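Local coordinates for gamma-glutamyl-gamma-aminobutyrate hydrolase PuuD (Escherichia coli, PDB 6VTV), which hydrolyses the gamma-glutamyl linkage of gamma-glutamyl-gamma-aminobutyrate, releasing 4-aminobutanoate and glutamate in the last step in making 4-aminobutanoate from putrescine, at residues R20-K24 against G25-Q29; I117-G120 against L121-L124; C248-H251 against I252-Q256. All coordinates share one frame; numbering follows the deposited sequence.

Three local contacts illustrate how neighbouring residues fix a turn, a helix start and a helix end within one alpha/beta protein of the peptidase C26 family. They follow one another along the chain. Contact 1 is the tip of the hairpin formed by strands 13-23 and 26-32, contact 2 the first turns of helix 119-127 following strand 114-117, and contact 3 the last turns of helix 235-254. Strands 13-23 and 114-117 share a mixed sheet. Centres of contacts 1 and 2 are about 23 Å apart, of 2 and 3 about 24 Å, of 1 and 3 about 37 Å. Contact 2, with the predicted nucleophile, lies about 4 Å from the chain's centre, the dimer-forming hairpin and the helix end more than 20 Å out.

Contact 1: R20-K24 against G25-Q29; sequences RNRLK and GHATQ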
ATOM      1  N   ARG B  20      -5.844   0.604  -8.541  1.00 26.55           N
ATOM      2  CA  ARG B  20      -7.196   0.483  -8.016  1.00 27.47           C
ATOM      3  C   ARG B  20      -7.840  -0.810  -8.496  1.00 25.96           C
ATOM      4  O   ARG B  20      -7.725  -1.181  -9.669  1.00 25.68           O
ATOM      5  CB  ARG B  20      -8.060   1.674  -8.439  1.00 28.00           C
ATOM      6  CG  ARG B  20      -9.425   1.745  -7.761  1.00 36.17           C
ATOM      7  CD  ARG B  20      -9.975   3.156  -7.863  1.00 40.07           C
ATOM      8  NE  ARG B  20     -11.007   3.456  -6.877  1.00 35.72           N
ATOM      9  CZ  ARG B  20     -12.290   3.625  -7.175  1.00 35.34           C
ATOM     10  NH1 ARG B  20     -12.698   3.514  -8.432  1.00 38.18           N
ATOM     11  NH2 ARG B  20     -13.166   3.906  -6.221  1.00 39.93           N
ATOM     12  N   ASN B  21      -8.517  -1.491  -7.577  1.00 23.44           N
ATOM     13  CA  ASN B  21      -9.324  -2.655  -7.906  1.00 30.92           C
ATOM     14  C   ASN B  21     -10.544  -2.658  -6.998  1.00 29.86           C
ATOM     15  O   ASN B  21     -10.634  -1.885  -6.041  1.00 29.11           O
ATOM     16  CB  ASN B  21      -8.524  -3.955  -7.764  1.00 36.52           C
ATOM     17  CG  ASN B  21      -7.466  -4.108  -8.837  1.00 41.36           C
ATOM     18  OD1 ASN B  21      -6.269  -4.032  -8.561  1.00 45.16           O
ATOM     19  ND2 ASN B  21      -7.903  -4.318 -10.073  1.00 39.16           N
ATOM     20  N   ARG B  22     -11.493  -3.536  -7.312  1.00 35.03           N
ATOM     21  CA  ARG B  22     -12.711  -3.685  -6.523  1.00 35.03           C
ATOM     22  C   ARG B  22     -12.854  -5.151  -6.139  1.00 39.74           C
ATOM     23  O   ARG B  22     -13.076  -6.003  -7.005  1.00 49.47           O
ATOM     24  CB  ARG B  22     -13.934  -3.192  -7.296  1.00 37.17           C
ATOM     25  CG  ARG B  22     -13.890  -1.708  -7.632  1.00 38.47           C
ATOM     26  CD  ARG B  22     -15.202  -1.228  -8.232  1.00 43.17           C
ATOM     27  NE  ARG B  22     -15.299   0.229  -8.221  1.00 46.66           N
ATOM     28  CZ  ARG B  22     -15.802   0.938  -7.214  1.00 44.99           C
ATOM     29  NH1 ARG B  22     -16.258   0.324  -6.131  1.00 40.02           N
ATOM     30  NH2 ARG B  22     -15.850   2.260  -7.290  1.00 46.52           N
ATOM     31  N   LEU B  23     -12.719  -5.444  -4.846  1.00 35.31           N
ATOM     32  CA  LEU B  23     -12.761  -6.810  -4.336  1.00 38.94           C
ATOM     33  C   LEU B  23     -13.860  -6.918  -3.290  1.00 40.38           C
ATOM     34  O   LEU B  23     -13.856  -6.170  -2.307  1.00 43.43           O
ATOM     35  CB  LEU B  23     -11.416  -7.224  -3.728  1.00 40.70           C
ATOM     36  CG  LEU B  23     -10.106  -6.819  -4.413  1.00 45.74           C
ATOM     37  CD1 LEU B  23      -8.919  -7.530  -3.777  1.00 47.43           C
ATOM     38  CD2 LEU B  23     -10.155  -7.126  -5.901  1.00 49.33           C
ATOM     39  N   LYS B  24     -14.787  -7.853  -3.503  1.00 48.78           N
ATOM     40  CA  LYS B  24     -15.833  -8.175  -2.532  1.00 56.26           C
ATOM     41  C   LYS B  24     -16.683  -6.950  -2.200  1.00 59.76           C
ATOM     42  O   LYS B  24     -17.113  -6.757  -1.060  1.00 65.87           O
ATOM     43  CB  LYS B  24     -15.234  -8.792  -1.264  1.00 60.20           C
ATOM     44  CG  LYS B  24     -15.211 -10.315  -1.282  1.00 65.70           C
ATOM     45  CD  LYS B  24     -13.995 -10.830  -2.041  1.00 65.56           C
ATOM     46  CE  LYS B  24     -14.002 -12.348  -2.130  1.00 70.73           C
ATOM     47  NZ  LYS B  24     -12.631 -12.917  -2.260  1.00 69.95           N
ATOM     48  N   GLY B  25     -16.914  -6.107  -3.208  1.00 59.15           N
ATOM     49  CA  GLY B  25     -17.810  -4.978  -3.086  1.00 55.98           C
ATOM     50  C   GLY B  25     -17.176  -3.661  -2.693  1.00 50.37           C
ATOM     51  O   GLY B  25     -17.913  -2.693  -2.455  1.00 53.59           O
ATOM     52  N   HIS B  26     -15.847  -3.579  -2.638  1.00 38.08           N
ATOM     53  CA  HIS B  26     -15.190  -2.409  -2.075  1.00 34.54           C
ATOM     54  C   HIS B  26     -14.049  -1.957  -2.970  1.00 31.28           C
ATOM     55  O   HIS B  26     -13.229  -2.775  -3.395  1.00 28.83           O
ATOM     56  CB  HIS B  26     -14.662  -2.709  -0.668  1.00 36.07           C
ATOM     57  CG  HIS B  26     -15.719  -3.178   0.280  1.00 40.30           C
ATOM     58  ND1 HIS B  26     -16.610  -2.318   0.884  1.00 44.30           N
ATOM     59  CD2 HIS B  26     -16.047  -4.420   0.705  1.00 43.64           C
ATOM     60  CE1 HIS B  26     -17.433  -3.010   1.653  1.00 47.31           C
ATOM     61  NE2 HIS B  26     -17.113  -4.288   1.561  1.00 46.88           N
ATOM     62  N   ALA B  27     -14.007  -0.656  -3.252  1.00 29.90           N
ATOM     63  CA  ALA B  27     -12.857  -0.069  -3.923  1.00 30.53           C
ATOM     64  C   ALA B  27     -11.609  -0.264  -3.072  1.00 25.94           C
ATOM     65  O   ALA B  27     -11.612   0.014  -1.869  1.00 25.75           O
ATOM     66  CB  ALA B  27     -13.103   1.415  -4.179  1.00 27.55           C
ATOM     67  N   THR B  28     -10.541  -0.748  -3.699  1.00 23.36           N
ATOM     68  CA  THR B  28      -9.343  -1.144  -2.975  1.00 24.29           C
ATOM     69  C   THR B  28      -8.107  -0.659  -3.716  1.00 23.40           C
ATOM     70  O   THR B  28      -8.056  -0.696  -4.949  1.00 22.65           O
ATOM     71  CB  THR B  28      -9.283  -2.669  -2.803  1.00 27.08           C
ATOM     72  OG1 THR B  28     -10.506  -3.134  -2.219  1.00 36.50           O
ATOM     73  CG2 THR B  28      -8.126  -3.063  -1.902  1.00 26.80           C
ATOM     74  N   GLN B  29      -7.121  -0.193  -2.955  1.00 18.70           N
ATOM     75  CA  GLN B  29      -5.807   0.130  -3.491  1.00 19.58           C
ATOM     76  C   GLN B  29      -4.909  -1.092  -3.351  1.00 24.49           C
ATOM     77  O   GLN B  29      -4.823  -1.686  -2.272  1.00 23.36           O
ATOM     78  CB  GLN B  29      -5.207   1.329  -2.759  1.00 21.47           C
ATOM     79  CG  GLN B  29      -6.027   2.602  -2.893  1.00 25.67           C
ATOM     80  CD  GLN B  29      -5.749   3.332  -4.192  1.00 28.90           C
ATOM     81  OE1 GLN B  29      -4.632   3.790  -4.432  1.00 26.49           O
ATOM     82  NE2 GLN B  29      -6.768   3.447  -5.038  1.00 28.82           N
TER
HETATM   83  O   HOH W   1     -11.713  -5.543  -0.425  1.00 36.59           O
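His26 O takes two donors from opposite faces of its carbonyl plane: Leu23 N at 3.1 Å, across the turn, and Thr28 OG1 at 3.0 Å, from two residues further along its own strand. The setting is a beta hairpin closed by a type I' turn from Leu23 to His26, with Lys24 and Gly25 at the corners. The Thr28 hydroxyl reaches back to His26 O because it lies beside its own backbone N (chi1 -53°), and a water bridges the strands, giving one hydrogen to Leu23 O and one to Thr28 OG1. Further from the turn, Asn21 and Thr28 form a hydrogen-bonded pair, Asn21 N meeting Thr28 O at 2.8 Å in a nearly straight bond (169° at the hydrogen). On the face that carries Arg20, Arg22 and Ala27, the methyl of Ala27 lies over one face of the Arg22 guanidinium, toward its rim. The extended Arg20 chain passes Gln29, guanidinium and amide planes 42° apart; both side chains go on to Glu33 of the second subunit, Arg20 by a salt bridge through NE. Thr28 and Gln29 also pair with a strand of that subunit, so the sheet continues across the dimer interface. At the turn itself, Leu23 O lies near the plane of the His26 ring, at its edge, while His26 CD2 comes within 3.1 Å of Lys24 O.

Contact 2: I117-G120 against L121-L124; sequences ICRG and LQEL
Glu123 leans back one helical turn onto Arg119, and its side chain can be followed atom by atom. Its CB rests on the peptide oxygens of the preceding turn, 3.3 Å from Gly120 O. CG, set beside the backbone N, packs against Arg119 O, 3.2 Å away, the oxygen that accepts Glu123 N. From there the chain runs extended, bringing the carboxylate alongside Gly120 and the Arg119 guanidinium. OE1 lies 3.4 Å from Gly120 CA. OE2 meets Arg119 NH1 at 2.6 Å in a salt bridge. The bond is bent, 136° at the hydrogen, and it arrives on the anti side of the carboxylate at the edge of the guanidinium, the two planes being 71° apart. Arg119 gets there by sending CG away from its backbone N and bending at chi3.

The stretch spans the nucleophile elbow of the class I glutamine amidotransferase fold: strand 114-117 ends, Cys118 turns sharply with a positive phi of 55° at the N-cap position, and helix 119-127 begins. Gly120 N bonds to Ile117 O, and Gln122 N closes the first full turn on Cys118 O at 3.2 Å. The Cys118 side chain is about 3 Å from that of His226 at their nearest atoms, with Glu228 the third member of the predicted triad.

Around the ion pair, Arg96 and Ser100 also hold Glu123 OE2, while Asp97 and Ser76 engage Arg119. Such a buried network of alternating charges would be expected to keep both Glu123 and Arg119 ionised.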
ATOM      1  N   ILE B 117       8.035   0.605 -14.626  1.00 26.34           N
ATOM      2  CA  ILE B 117       7.905  -0.716 -15.232  1.00 26.36           C
ATOM      3  C   ILE B 117       6.608  -0.769 -16.030  1.00 26.45           C
ATOM      4  O   ILE B 117       5.532  -0.476 -15.493  1.00 21.91           O
ATOM      5  CB  ILE B 117       7.933  -1.831 -14.171  1.00 25.91           C
ATOM      6  CG1 ILE B 117       9.311  -1.909 -13.506  1.00 18.91           C
ATOM      7  CG2 ILE B 117       7.551  -3.173 -14.792  1.00 21.15           C
ATOM      8  CD1 ILE B 117       9.422  -2.993 -12.453  1.00 19.87           C
ATOM      9  N   CYS B 118       6.718  -1.146 -17.308  1.00 27.17           N
ATOM     10  CA  CYS B 118       5.585  -1.398 -18.195  1.00 27.02           C
ATOM     11  C   CYS B 118       4.646  -0.196 -18.259  1.00 24.10           C
ATOM     12  O   CYS B 118       4.912   0.759 -18.996  1.00 24.89           O
ATOM     13  CB  CYS B 118       4.831  -2.659 -17.755  1.00 30.34           C
ATOM     14  SG  CYS B 118       3.542  -3.208 -18.905  1.00 35.04           S
ATOM     15  N   ARG B 119       3.545  -0.224 -17.501  1.00 22.29           N
ATOM     16  CA  ARG B 119       2.662   0.939 -17.461  1.00 27.03           C
ATOM     17  C   ARG B 119       3.400   2.172 -16.961  1.00 26.63           C
ATOM     18  O   ARG B 119       3.086   3.294 -17.374  1.00 23.49           O
ATOM     19  CB  ARG B 119       1.445   0.660 -16.578  1.00 26.01           C
ATOM     20  CG  ARG B 119       0.370   1.734 -16.670  1.00 25.71           C
ATOM     21  CD  ARG B 119      -0.425   1.824 -15.382  1.00 30.14           C
ATOM     22  NE  ARG B 119      -1.826   2.140 -15.632  1.00 34.18           N
ATOM     23  CZ  ARG B 119      -2.329   3.369 -15.616  1.00 30.10           C
ATOM     24  NH1 ARG B 119      -1.544   4.407 -15.361  1.00 29.19           N
ATOM     25  NH2 ARG B 119      -3.618   3.561 -15.855  1.00 29.10           N
ATOM     26  N   GLY B 120       4.377   1.986 -16.072  1.00 25.30           N
ATOM     27  CA  GLY B 120       5.161   3.114 -15.603  1.00 25.71           C
ATOM     28  C   GLY B 120       5.941   3.786 -16.717  1.00 22.41           C
ATOM     29  O   GLY B 120       6.013   5.015 -16.780  1.00 23.89           O
ATOM     30  N   LEU B 121       6.553   2.988 -17.598  1.00 22.17           N
ATOM     31  CA  LEU B 121       7.224   3.558 -18.763  1.00 21.63           C
ATOM     32  C   LEU B 121       6.248   4.368 -19.604  1.00 19.47           C
ATOM     33  O   LEU B 121       6.555   5.485 -20.034  1.00 22.42           O
ATOM     34  CB  LEU B 121       7.871   2.451 -19.601  1.00 22.61           C
ATOM     35  CG  LEU B 121       8.392   2.842 -20.991  1.00 25.02           C
ATOM     36  CD1 LEU B 121       9.692   2.121 -21.303  1.00 23.07           C
ATOM     37  CD2 LEU B 121       7.367   2.558 -22.089  1.00 23.99           C
ATOM     38  N   GLN B 122       5.059   3.811 -19.849  1.00 18.35           N
ATOM     39  CA  GLN B 122       4.040   4.538 -20.596  1.00 22.94           C
ATOM     40  C   GLN B 122       3.589   5.784 -19.846  1.00 19.90           C
ATOM     41  O   GLN B 122       3.274   6.804 -20.470  1.00 22.41           O
ATOM     42  CB  GLN B 122       2.856   3.615 -20.887  1.00 21.77           C
ATOM     43  CG  GLN B 122       3.240   2.372 -21.685  1.00 21.18           C
ATOM     44  CD  GLN B 122       2.155   1.312 -21.688  1.00 26.42           C
ATOM     45  OE1 GLN B 122       1.155   1.431 -20.979  1.00 29.49           O
ATOM     46  NE2 GLN B 122       2.348   0.268 -22.485  1.00 28.14           N
ATOM     47  N   GLU B 123       3.560   5.727 -18.513  1.00 22.04           N
ATOM     48  CA  GLU B 123       3.293   6.929 -17.732  1.00 21.59           C
ATOM     49  C   GLU B 123       4.408   7.953 -17.902  1.00 23.81           C
ATOM     50  O   GLU B 123       4.143   9.156 -18.006  1.00 26.51           O
ATOM     51  CB  GLU B 123       3.112   6.566 -16.257  1.00 21.97           C
ATOM     52  CG  GLU B 123       1.786   5.892 -15.950  1.00 20.14           C
ATOM     53  CD  GLU B 123       1.754   5.262 -14.571  1.00 21.97           C
ATOM     54  OE1 GLU B 123       2.835   5.060 -13.979  1.00 25.56           O
ATOM     55  OE2 GLU B 123       0.646   4.969 -14.076  1.00 25.44           O
ATOM     56  N   LEU B 124       5.662   7.493 -17.941  1.00 19.81           N
ATOM     57  CA  LEU B 124       6.787   8.399 -18.152  1.00 19.73           C
ATOM     58  C   LEU B 124       6.698   9.077 -19.512  1.00 19.85           C
ATOM     59  O   LEU B 124       6.922  10.288 -19.634  1.00 23.62           O
ATOM     60  CB  LEU B 124       8.106   7.635 -18.026  1.00 25.21           C
ATOM     61  CG  LEU B 124       9.050   7.985 -16.874  1.00 34.77           C
ATOM     62  CD1 LEU B 124      10.458   7.491 -17.182  1.00 33.50           C
ATOM     63  CD2 LEU B 124       9.051   9.483 -16.610  1.00 38.95           C
TER

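Contact 3: C248-H251 against I252-Q256; sequences CQHH and IAEKQ
Glu254 lays its CG over one face of the His250 ring, toward the rim, 3.9 Å from the ring centroid and 19° off the normal, a CH-pi contact. The two side chains run alongside each other in the same direction, with ring and carboxylate planes 30° apart. One residue on, His251 and Lys255 have the same four-residue spacing, but their side chains cross obliquely. CG of Lys255 lies over a face of the His251 ring, and its CE comes within 3.6 Å of His251 NE2. A water lies in the ring plane, 2.9 Å from His251 NE2; it accepts a hydrogen bond from Lys255 NZ at 3.0 Å.

Both pairs belong to the last turns of helix 235-254, where i to i+4 spacing brings side chains of successive turns together. Backbone bonds set that spacing: Glu254 N to His250 O is 2.6 Å, while Lys255 N reaches His251 O along a more bent path, 131° at the hydrogen, as the helix gives way to loop. Each histidine ring is swung toward the following turn by placing CG anti to the backbone N. Beyond this shell, Arg257 forms a salt bridge with Glu254 OE2, and Asp67 one with Lys255 NZ.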
ATOM      1  N   CYS B 248      19.147   6.120  -5.552  1.00 32.90           N
ATOM      2  CA  CYS B 248      18.479   6.684  -4.383  1.00 33.85           C
ATOM      3  C   CYS B 248      19.475   6.959  -3.264  1.00 37.13           C
ATOM      4  O   CYS B 248      19.373   7.980  -2.573  1.00 36.65           O
ATOM      5  CB  CYS B 248      17.370   5.746  -3.913  1.00 30.32           C
ATOM      6  SG  CYS B 248      16.162   5.351  -5.200  1.00 27.07           S
ATOM      7  N   GLN B 249      20.445   6.060  -3.071  1.00 33.36           N
ATOM      8  CA  GLN B 249      21.525   6.335  -2.129  1.00 36.16           C
ATOM      9  C   GLN B 249      22.289   7.590  -2.525  1.00 41.06           C
ATOM     10  O   GLN B 249      22.610   8.427  -1.674  1.00 39.59           O
ATOM     11  CB  GLN B 249      22.478   5.144  -2.056  1.00 40.41           C
ATOM     12  CG  GLN B 249      21.918   3.935  -1.341  1.00 43.10           C
ATOM     13  CD  GLN B 249      22.855   2.748  -1.407  1.00 52.57           C
ATOM     14  OE1 GLN B 249      23.023   2.130  -2.459  1.00 53.70           O
ATOM     15  NE2 GLN B 249      23.478   2.425  -0.279  1.00 57.18           N
ATOM     16  N   HIS B 250      22.590   7.733  -3.817  1.00 43.85           N
ATOM     17  CA  HIS B 250      23.252   8.942  -4.294  1.00 47.48           C
ATOM     18  C   HIS B 250      22.365  10.164  -4.091  1.00 44.76           C
ATOM     19  O   HIS B 250      22.854  11.243  -3.738  1.00 46.07           O
ATOM     20  CB  HIS B 250      23.627   8.781  -5.767  1.00 52.19           C
ATOM     21  CG  HIS B 250      24.597   9.808  -6.262  1.00 59.57           C
ATOM     22  ND1 HIS B 250      25.826  10.014  -5.675  1.00 64.37           N
ATOM     23  CD2 HIS B 250      24.521  10.682  -7.293  1.00 61.04           C
ATOM     24  CE1 HIS B 250      26.465  10.974  -6.320  1.00 66.54           C
ATOM     25  NE2 HIS B 250      25.695  11.396  -7.307  1.00 64.32           N
ATOM     26  N   HIS B 251      21.055  10.008  -4.299  1.00 41.30           N
ATOM     27  CA  HIS B 251      20.130  11.111  -4.059  1.00 38.60           C
ATOM     28  C   HIS B 251      20.136  11.526  -2.594  1.00 40.80           C
ATOM     29  O   HIS B 251      20.047  12.718  -2.278  1.00 44.06           O
ATOM     30  CB  HIS B 251      18.721  10.718  -4.501  1.00 36.18           C
ATOM     31  CG  HIS B 251      17.671  11.720  -4.136  1.00 38.11           C
ATOM     32  ND1 HIS B 251      17.729  13.038  -4.533  1.00 40.06           N
ATOM     33  CD2 HIS B 251      16.535  11.596  -3.409  1.00 37.71           C
ATOM     34  CE1 HIS B 251      16.674  13.684  -4.068  1.00 39.84           C
ATOM     35  NE2 HIS B 251      15.934  12.831  -3.382  1.00 39.14           N
ATOM     36  N   ILE B 252      20.241  10.555  -1.684  1.00 33.30           N
ATOM     37  CA  ILE B 252      20.351  10.871  -0.262  1.00 33.22           C
ATOM     38  C   ILE B 252      21.649  11.620   0.011  1.00 39.49           C
ATOM     39  O   ILE B 252      21.669  12.626   0.729  1.00 44.46           O
ATOM     40  CB  ILE B 252      20.252   9.589   0.583  1.00 32.04           C
ATOM     41  CG1 ILE B 252      18.858   8.973   0.457  1.00 33.77           C
ATOM     42  CG2 ILE B 252      20.586   9.877   2.041  1.00 33.00           C
ATOM     43  CD1 ILE B 252      18.718   7.639   1.152  1.00 31.88           C
ATOM     44  N   ALA B 253      22.754  11.137  -0.563  1.00 41.29           N
ATOM     45  CA  ALA B 253      24.031  11.824  -0.398  1.00 49.06           C
ATOM     46  C   ALA B 253      24.010  13.192  -1.068  1.00 54.48           C
ATOM     47  O   ALA B 253      24.565  14.160  -0.536  1.00 58.89           O
ATOM     48  CB  ALA B 253      25.165  10.966  -0.958  1.00 48.01           C
ATOM     49  N   GLU B 254      23.370  13.294  -2.238  1.00 54.89           N
ATOM     50  CA  GLU B 254      23.269  14.583  -2.915  1.00 63.89           C
ATOM     51  C   GLU B 254      22.373  15.552  -2.155  1.00 69.97           C
ATOM     52  O   GLU B 254      22.534  16.771  -2.282  1.00 77.11           O
ATOM     53  CB  GLU B 254      22.751  14.398  -4.342  1.00 58.56           C
ATOM     54  CG  GLU B 254      23.777  13.838  -5.312  1.00 59.26           C
ATOM     55  CD  GLU B 254      24.826  14.860  -5.697  1.00 73.02           C
ATOM     56  OE1 GLU B 254      24.452  15.933  -6.219  1.00 79.38           O
ATOM     57  OE2 GLU B 254      26.026  14.591  -5.477  1.00 77.83           O
ATOM     58  N   LYS B 255      21.433  15.036  -1.360  1.00 68.91           N
ATOM     59  CA  LYS B 255      20.539  15.879  -0.574  1.00 75.93           C
ATOM     60  C   LYS B 255      21.251  16.625   0.542  1.00 85.76           C
ATOM     61  O   LYS B 255      20.591  17.328   1.315  1.00 86.75           O
ATOM     62  CB  LYS B 255      19.401  15.041   0.010  1.00 72.63           C
ATOM     63  CG  LYS B 255      18.076  15.284  -0.673  1.00 74.09           C
ATOM     64  CD  LYS B 255      16.916  14.704   0.109  1.00 70.43           C
ATOM     65  CE  LYS B 255      16.918  13.185   0.079  1.00 63.87           C
ATOM     66  NZ  LYS B 255      15.548  12.643   0.298  1.00 60.29           N
ATOM     67  N   GLN B 256      22.569  16.488   0.651  1.00 93.79           N
ATOM     68  CA  GLN B 256      23.361  17.251   1.601  1.00102.96           C
ATOM     69  C   GLN B 256      24.469  18.030   0.906  1.00115.68           C
ATOM     70  O   GLN B 256      25.407  18.495   1.560  1.00119.12           O
ATOM     71  CB  GLN B 256      23.928  16.319   2.671  1.00100.42           C
ATOM     72  CG  GLN B 256      22.881  15.496   3.438  1.00 93.53           C
ATOM     73  CD  GLN B 256      21.899  16.325   4.250  1.00 94.02           C
ATOM     74  OE1 GLN B 256      21.988  17.550   4.301  1.00 98.60           O
ATOM     75  NE2 GLN B 256      20.961  15.649   4.907  1.00 88.68           N
TER
HETATM   76  O   HOH W   2      13.597  13.323  -1.810  1.00 55.65           O